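Local coordinates for squalene synthase HpnC (Alicyclobacillus acidocaldarius subsp. acidocaldarius, PDB 4HD1), which probably acts as a squalene synthase of the squalene/phytoene synthase family, a transferase working on isoprenoid diphosphates, at residues M66-F80 / M103-Q117. Sequence-based numbering, arbitrary orientation.
Sequences MAALDAYEEELRRAF and MEPFLRLIEANRRDQ
Arg114 NH2 is gripped by two carboxylates of the facing helix: Glu73 OE2 at 2.9 Å, nearly straight (166°) and in the guanidinium plane, and Asp70 OD1 at 3.3 Å, tilted from that plane. Stretched from CG to NE, the arginine carries its guanidinium to the facing helix, while NH1 bonds Glu111 OE1 of its own helix; Glu73 OE1 also pairs with Arg77. A methionine in place of Arg114 would probably leave Asp70 without its mate across the contact and Glu73 with Arg77 alone. Met66, a selenomethionine like Met103, crosses the Arg114 chain at about a right angle, though it is poorly ordered. Beneath the charges Leu69 is a knob among Ile110, Asn113, Arg114 and Gln117; the rotation of the Gln117 amide is steadied by its NE2 bond to Asn113 OD1, which also accepts from Arg65. Branched Leu76 spreads CD2 against Phe106 CB (3.7 Å) and CD1 against Met103 CG. The unbranched chain of Met103 lies over the Phe80 ring, CG 3.6 Å from the centroid as a CH-pi contact, and its bend at chi3 (-135°) brings CE to Phe80 CB. Segments 66-80 and 104-117 run antiparallel (177°), axes 10.5 Å apart at closest approach, with knobs-into-holes packing at Leu69 and Arg114, within the all-helical fold of squalene/phytoene synthases.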
loop_
_atom_site.group_PDB
_atom_site.type_symbol
_atom_site.label_atom_id
_atom_site.label_comp_id
_atom_site.label_asym_id
_atom_site.label_seq_id
_atom_site.Cartn_x
_atom_site.Cartn_y
_atom_site.Cartn_z
HETATM N N MSE A 66 6.542 -16.381 9.938
HETATM C CA MSE A 66 7.869 -16.258 9.348
HETATM C C MSE A 66 8.162 -17.357 8.334
HETATM O O MSE A 66 8.678 -17.077 7.252
HETATM C CB MSE A 66 8.936 -16.228 10.443
HETATM C CG MSE A 66 8.924 -14.943 11.249
HETATM SE SE MSE A 66 9.124 -13.387 10.098
HETATM C CE MSE A 66 10.939 -13.763 9.477
ATOM N N ALA A 67 7.815 -18.595 8.682
ATOM C CA ALA A 67 8.019 -19.741 7.795
ATOM C C ALA A 67 7.110 -19.669 6.568
ATOM O O ALA A 67 7.545 -19.967 5.452
ATOM C CB ALA A 67 7.813 -21.048 8.548
ATOM N N ALA A 68 5.857 -19.264 6.786
ATOM C CA ALA A 68 4.887 -19.065 5.705
ATOM C C ALA A 68 5.361 -17.988 4.727
ATOM O O ALA A 68 5.308 -18.177 3.507
ATOM C CB ALA A 68 3.515 -18.712 6.276
ATOM N N LEU A 69 5.841 -16.872 5.275
ATOM C CA LEU A 69 6.356 -15.761 4.479
ATOM C C LEU A 69 7.618 -16.147 3.720
ATOM O O LEU A 69 7.801 -15.727 2.576
ATOM C CB LEU A 69 6.629 -14.534 5.354
ATOM C CG LEU A 69 5.437 -13.739 5.888
ATOM C CD1 LEU A 69 5.942 -12.698 6.867
ATOM C CD2 LEU A 69 4.634 -13.083 4.771
ATOM N N ASP A 70 8.477 -16.940 4.364
ATOM C CA ASP A 70 9.675 -17.486 3.721
ATOM C C ASP A 70 9.315 -18.369 2.529
ATOM O O ASP A 70 9.956 -18.293 1.482
ATOM C CB ASP A 70 10.525 -18.282 4.721
ATOM C CG ASP A 70 11.295 -17.392 5.692
ATOM O OD1 ASP A 70 11.073 -16.157 5.714
ATOM O OD2 ASP A 70 12.127 -17.940 6.446
ATOM N N ALA A 71 8.289 -19.203 2.693
ATOM C CA ALA A 71 7.814 -20.059 1.612
ATOM C C ALA A 71 7.193 -19.215 0.504
ATOM O O ALA A 71 7.334 -19.528 -0.682
ATOM C CB ALA A 71 6.814 -21.080 2.134
ATOM N N TYR A 72 6.516 -18.138 0.900
ATOM C CA TYR A 72 5.869 -17.236 -0.049
ATOM C C TYR A 72 6.925 -16.461 -0.834
ATOM O O TYR A 72 6.755 -16.190 -2.026
ATOM C CB TYR A 72 4.926 -16.289 0.687
ATOM C CG TYR A 72 3.870 -15.643 -0.181
ATOM C CD1 TYR A 72 2.729 -16.346 -0.576
ATOM C CD2 TYR A 72 3.999 -14.313 -0.587
ATOM C CE1 TYR A 72 1.753 -15.744 -1.363
ATOM C CE2 TYR A 72 3.031 -13.703 -1.373
ATOM C CZ TYR A 72 1.913 -14.419 -1.757
ATOM O OH TYR A 72 0.962 -13.797 -2.532
ATOM N N GLU A 73 8.020 -16.128 -0.158
ATOM C CA GLU A 73 9.164 -15.484 -0.791
ATOM C C GLU A 73 9.844 -16.444 -1.772
ATOM O O GLU A 73 10.303 -16.021 -2.838
ATOM C CB GLU A 73 10.148 -14.997 0.272
ATOM C CG GLU A 73 11.346 -14.239 -0.271
ATOM C CD GLU A 73 12.185 -13.616 0.826
ATOM O OE1 GLU A 73 13.412 -13.847 0.831
ATOM O OE2 GLU A 73 11.620 -12.903 1.683
ATOM N N GLU A 74 9.887 -17.726 -1.405
ATOM C CA GLU A 74 10.381 -18.785 -2.285
ATOM C C GLU A 74 9.585 -18.887 -3.583
ATOM O O GLU A 74 10.170 -18.999 -4.666
ATOM C CB GLU A 74 10.381 -20.139 -1.566
ATOM C CG GLU A 74 11.575 -20.358 -0.653
ATOM C CD GLU A 74 12.898 -20.090 -1.347
ATOM O OE1 GLU A 74 13.131 -20.654 -2.439
ATOM O OE2 GLU A 74 13.705 -19.308 -0.802
ATOM N N GLU A 75 8.258 -18.853 -3.464
ATOM C CA GLU A 75 7.358 -18.864 -4.618
ATOM C C GLU A 75 7.617 -17.647 -5.508
ATOM O O GLU A 75 7.722 -17.773 -6.730
ATOM C CB GLU A 75 5.893 -18.912 -4.160
ATOM C CG GLU A 75 5.462 -20.272 -3.613
ATOM C CD GLU A 75 4.315 -20.203 -2.609
ATOM O OE1 GLU A 75 3.269 -19.589 -2.918
ATOM O OE2 GLU A 75 4.452 -20.784 -1.505
ATOM N N LEU A 76 7.745 -16.479 -4.880
ATOM C CA LEU A 76 8.035 -15.235 -5.585
ATOM C C LEU A 76 9.329 -15.330 -6.391
ATOM O O LEU A 76 9.351 -14.969 -7.566
ATOM C CB LEU A 76 8.085 -14.059 -4.600
ATOM C CG LEU A 76 8.245 -12.607 -5.079
ATOM C CD1 LEU A 76 9.709 -12.240 -5.280
ATOM C CD2 LEU A 76 7.415 -12.287 -6.322
ATOM N N ARG A 77 10.396 -15.824 -5.765
ATOM C CA ARG A 77 11.678 -15.997 -6.456
ATOM C C ARG A 77 11.588 -17.000 -7.609
ATOM O O ARG A 77 12.215 -16.809 -8.651
ATOM C CB ARG A 77 12.795 -16.392 -5.486
ATOM C CG ARG A 77 12.929 -15.473 -4.282
ATOM C CD ARG A 77 14.220 -15.725 -3.525
ATOM N NE ARG A 77 15.162 -14.633 -3.733
ATOM C CZ ARG A 77 15.328 -13.618 -2.893
ATOM N NH1 ARG A 77 14.627 -13.555 -1.765
ATOM N NH2 ARG A 77 16.205 -12.665 -3.179
ATOM N N ARG A 78 10.800 -18.056 -7.419
ATOM C CA ARG A 78 10.542 -19.028 -8.480
ATOM C C ARG A 78 9.825 -18.380 -9.663
ATOM O O ARG A 78 10.082 -18.727 -10.820
ATOM C CB ARG A 78 9.744 -20.223 -7.951
ATOM C CG ARG A 78 10.614 -21.341 -7.406
ATOM C CD ARG A 78 9.809 -22.589 -7.078
ATOM N NE ARG A 78 9.467 -22.651 -5.657
ATOM C CZ ARG A 78 8.248 -22.468 -5.154
ATOM N NH1 ARG A 78 7.212 -22.217 -5.949
ATOM N NH2 ARG A 78 8.065 -22.545 -3.843
ATOM N N ALA A 79 8.939 -17.430 -9.367
ATOM C CA ALA A 79 8.209 -16.708 -10.404
ATOM C C ALA A 79 9.121 -15.790 -11.226
ATOM O O ALA A 79 8.820 -15.488 -12.376
ATOM C CB ALA A 79 7.053 -15.931 -9.802
ATOM N N PHE A 80 10.233 -15.361 -10.633
ATOM C CA PHE A 80 11.269 -14.614 -11.351
ATOM C C PHE A 80 12.251 -15.518 -12.086
ATOM O O PHE A 80 12.996 -15.057 -12.953
ATOM C CB PHE A 80 12.038 -13.711 -10.393
ATOM C CG PHE A 80 11.414 -12.365 -10.209
ATOM C CD1 PHE A 80 11.903 -11.260 -10.897
ATOM C CD2 PHE A 80 10.324 -12.201 -9.361
ATOM C CE1 PHE A 80 11.322 -10.012 -10.734
ATOM C CE2 PHE A 80 9.736 -10.958 -9.198
ATOM C CZ PHE A 80 10.234 -9.861 -9.887
HETATM N N MSE A 103 12.377 -7.095 -8.818
HETATM C CA MSE A 103 12.028 -7.959 -7.692
HETATM C C MSE A 103 11.849 -7.218 -6.362
HETATM O O MSE A 103 11.013 -7.602 -5.544
HETATM C CB MSE A 103 13.079 -9.047 -7.527
HETATM C CG MSE A 103 12.531 -10.357 -7.015
HETATM SE SE MSE A 103 13.986 -11.525 -6.468
HETATM C CE MSE A 103 13.393 -13.185 -7.274
ATOM N N GLU A 104 12.627 -6.158 -6.157
ATOM C CA GLU A 104 12.661 -5.457 -4.867
ATOM C C GLU A 104 11.283 -5.075 -4.278
ATOM O O GLU A 104 11.047 -5.293 -3.089
ATOM C CB GLU A 104 13.596 -4.236 -4.921
ATOM C CG GLU A 104 13.857 -3.605 -3.558
ATOM C CD GLU A 104 14.590 -2.276 -3.635
ATOM O OE1 GLU A 104 14.270 -1.442 -4.516
ATOM O OE2 GLU A 104 15.485 -2.054 -2.795
ATOM N N PRO A 105 10.374 -4.508 -5.096
ATOM C CA PRO A 105 9.088 -4.133 -4.494
ATOM C C PRO A 105 8.293 -5.313 -3.941
ATOM O O PRO A 105 7.641 -5.173 -2.906
ATOM C CB PRO A 105 8.333 -3.478 -5.651
ATOM C CG PRO A 105 9.403 -2.998 -6.573
ATOM C CD PRO A 105 10.488 -4.029 -6.488
ATOM N N PHE A 106 8.350 -6.458 -4.620
ATOM C CA PHE A 106 7.679 -7.666 -4.138
ATOM C C PHE A 106 8.269 -8.133 -2.807
ATOM O O PHE A 106 7.522 -8.416 -1.864
ATOM C CB PHE A 106 7.757 -8.783 -5.174
ATOM C CG PHE A 106 6.967 -8.508 -6.417
ATOM C CD1 PHE A 106 5.596 -8.736 -6.452
ATOM C CD2 PHE A 106 7.594 -8.022 -7.559
ATOM C CE1 PHE A 106 4.864 -8.480 -7.601
ATOM C CE2 PHE A 106 6.869 -7.770 -8.710
ATOM C CZ PHE A 106 5.501 -7.998 -8.733
ATOM N N LEU A 107 9.602 -8.191 -2.737
ATOM C CA LEU A 107 10.314 -8.542 -1.501
ATOM C C LEU A 107 10.041 -7.553 -0.364
ATOM O O LEU A 107 10.075 -7.928 0.799
ATOM C CB LEU A 107 11.826 -8.638 -1.741
ATOM C CG LEU A 107 12.373 -9.727 -2.666
ATOM C CD1 LEU A 107 13.837 -9.455 -2.987
ATOM C CD2 LEU A 107 12.208 -11.116 -2.067
ATOM N N ARG A 108 9.773 -6.296 -0.700
ATOM C CA ARG A 108 9.485 -5.286 0.319
ATOM C C ARG A 108 8.088 -5.431 0.907
ATOM O O ARG A 108 7.886 -5.218 2.102
ATOM C CB ARG A 108 9.720 -3.877 -0.214
ATOM C CG ARG A 108 11.193 -3.543 -0.253
ATOM C CD ARG A 108 11.458 -2.125 -0.702
ATOM N NE ARG A 108 12.843 -1.765 -0.419
ATOM C CZ ARG A 108 13.416 -0.622 -0.784
ATOM N NH1 ARG A 108 12.728 0.292 -1.457
ATOM N NH2 ARG A 108 14.684 -0.393 -0.477
ATOM N N LEU A 109 7.135 -5.814 0.066
ATOM C CA LEU A 109 5.774 -6.071 0.521
ATOM C C LEU A 109 5.724 -7.261 1.466
ATOM O O LEU A 109 4.934 -7.267 2.414
ATOM C CB LEU A 109 4.845 -6.300 -0.667
ATOM C CG LEU A 109 4.483 -5.012 -1.397
ATOM C CD1 LEU A 109 3.982 -5.328 -2.798
ATOM C CD2 LEU A 109 3.467 -4.200 -0.596
ATOM N N ILE A 110 6.567 -8.258 1.186
ATOM C CA ILE A 110 6.735 -9.435 2.044
ATOM C C ILE A 110 7.349 -9.010 3.377
ATOM O O ILE A 110 6.872 -9.406 4.439
ATOM C CB ILE A 110 7.593 -10.529 1.353
ATOM C CG1 ILE A 110 6.772 -11.222 0.258
ATOM C CG2 ILE A 110 8.115 -11.551 2.362
ATOM C CD1 ILE A 110 7.564 -12.160 -0.627
ATOM N N GLU A 111 8.392 -8.187 3.299
ATOM C CA GLU A 111 9.068 -7.637 4.472
ATOM C C GLU A 111 8.149 -6.745 5.315
ATOM O O GLU A 111 8.285 -6.713 6.532
ATOM C CB GLU A 111 10.340 -6.886 4.048
ATOM C CG GLU A 111 11.108 -6.179 5.164
ATOM C CD GLU A 111 11.860 -7.123 6.093
ATOM O OE1 GLU A 111 11.825 -8.357 5.878
ATOM O OE2 GLU A 111 12.492 -6.619 7.049
ATOM N N ALA A 112 7.211 -6.047 4.673
ATOM C CA ALA A 112 6.252 -5.192 5.383
ATOM C C ALA A 112 5.485 -5.971 6.448
ATOM O O ALA A 112 5.247 -5.469 7.545
ATOM C CB ALA A 112 5.284 -4.540 4.410
ATOM N N ASN A 113 5.105 -7.197 6.104
ATOM C CA ASN A 113 4.433 -8.104 7.024
ATOM C C ASN A 113 5.322 -8.452 8.233
ATOM O O ASN A 113 4.843 -8.477 9.369
ATOM C CB ASN A 113 3.986 -9.362 6.269
ATOM C CG ASN A 113 3.095 -10.267 7.097
ATOM O OD1 ASN A 113 3.525 -10.851 8.095
ATOM N ND2 ASN A 113 1.848 -10.411 6.669
ATOM N N ARG A 114 6.611 -8.696 7.990
ATOM C CA ARG A 114 7.571 -8.952 9.074
ATOM C C ARG A 114 7.761 -7.718 9.956
ATOM O O ARG A 114 7.937 -7.848 11.168
ATOM C CB ARG A 114 8.929 -9.407 8.536
ATOM C CG ARG A 114 8.888 -10.655 7.670
ATOM C CD ARG A 114 10.291 -11.118 7.301
ATOM N NE ARG A 114 10.269 -12.242 6.365
ATOM C CZ ARG A 114 10.587 -12.158 5.073
ATOM N NH1 ARG A 114 10.966 -10.999 4.538
ATOM N NH2 ARG A 114 10.530 -13.241 4.310
ATOM N N ARG A 115 7.730 -6.528 9.346
ATOM C CA ARG A 115 7.848 -5.266 10.088
ATOM C C ARG A 115 6.648 -5.070 11.004
ATOM O O ARG A 115 6.797 -4.624 12.139
ATOM C CB ARG A 115 7.976 -4.059 9.148
ATOM C CG ARG A 115 8.996 -4.216 8.037
ATOM C CD ARG A 115 10.416 -4.024 8.520
ATOM N NE ARG A 115 10.803 -2.623 8.399
ATOM C CZ ARG A 115 12.004 -2.216 8.011
ATOM N NH1 ARG A 115 12.941 -3.099 7.694
ATOM N NH2 ARG A 115 12.262 -0.924 7.931
ATOM N N ASP A 116 5.463 -5.414 10.502
ATOM C CA ASP A 116 4.227 -5.313 11.273
ATOM C C ASP A 116 4.214 -6.291 12.453
ATOM O O ASP A 116 3.617 -5.996 13.483
ATOM C CB ASP A 116 3.016 -5.549 10.369
ATOM C CG ASP A 116 1.906 -4.518 10.573
ATOM O OD1 ASP A 116 2.197 -3.315 10.771
ATOM O OD2 ASP A 116 0.724 -4.912 10.505
ATOM N N GLN A 117 4.873 -7.443 12.304
ATOM C CA GLN A 117 4.984 -8.429 13.388
ATOM C C GLN A 117 5.756 -7.875 14.577
ATOM O O GLN A 117 5.389 -8.111 15.729
ATOM C CB GLN A 117 5.691 -9.702 12.911
ATOM C CG GLN A 117 4.819 -10.688 12.152
ATOM C CD GLN A 117 5.631 -11.779 11.462
ATOM O OE1 GLN A 117 6.386 -12.514 12.101
ATOM N NE2 GLN A 117 5.472 -11.888 10.146
#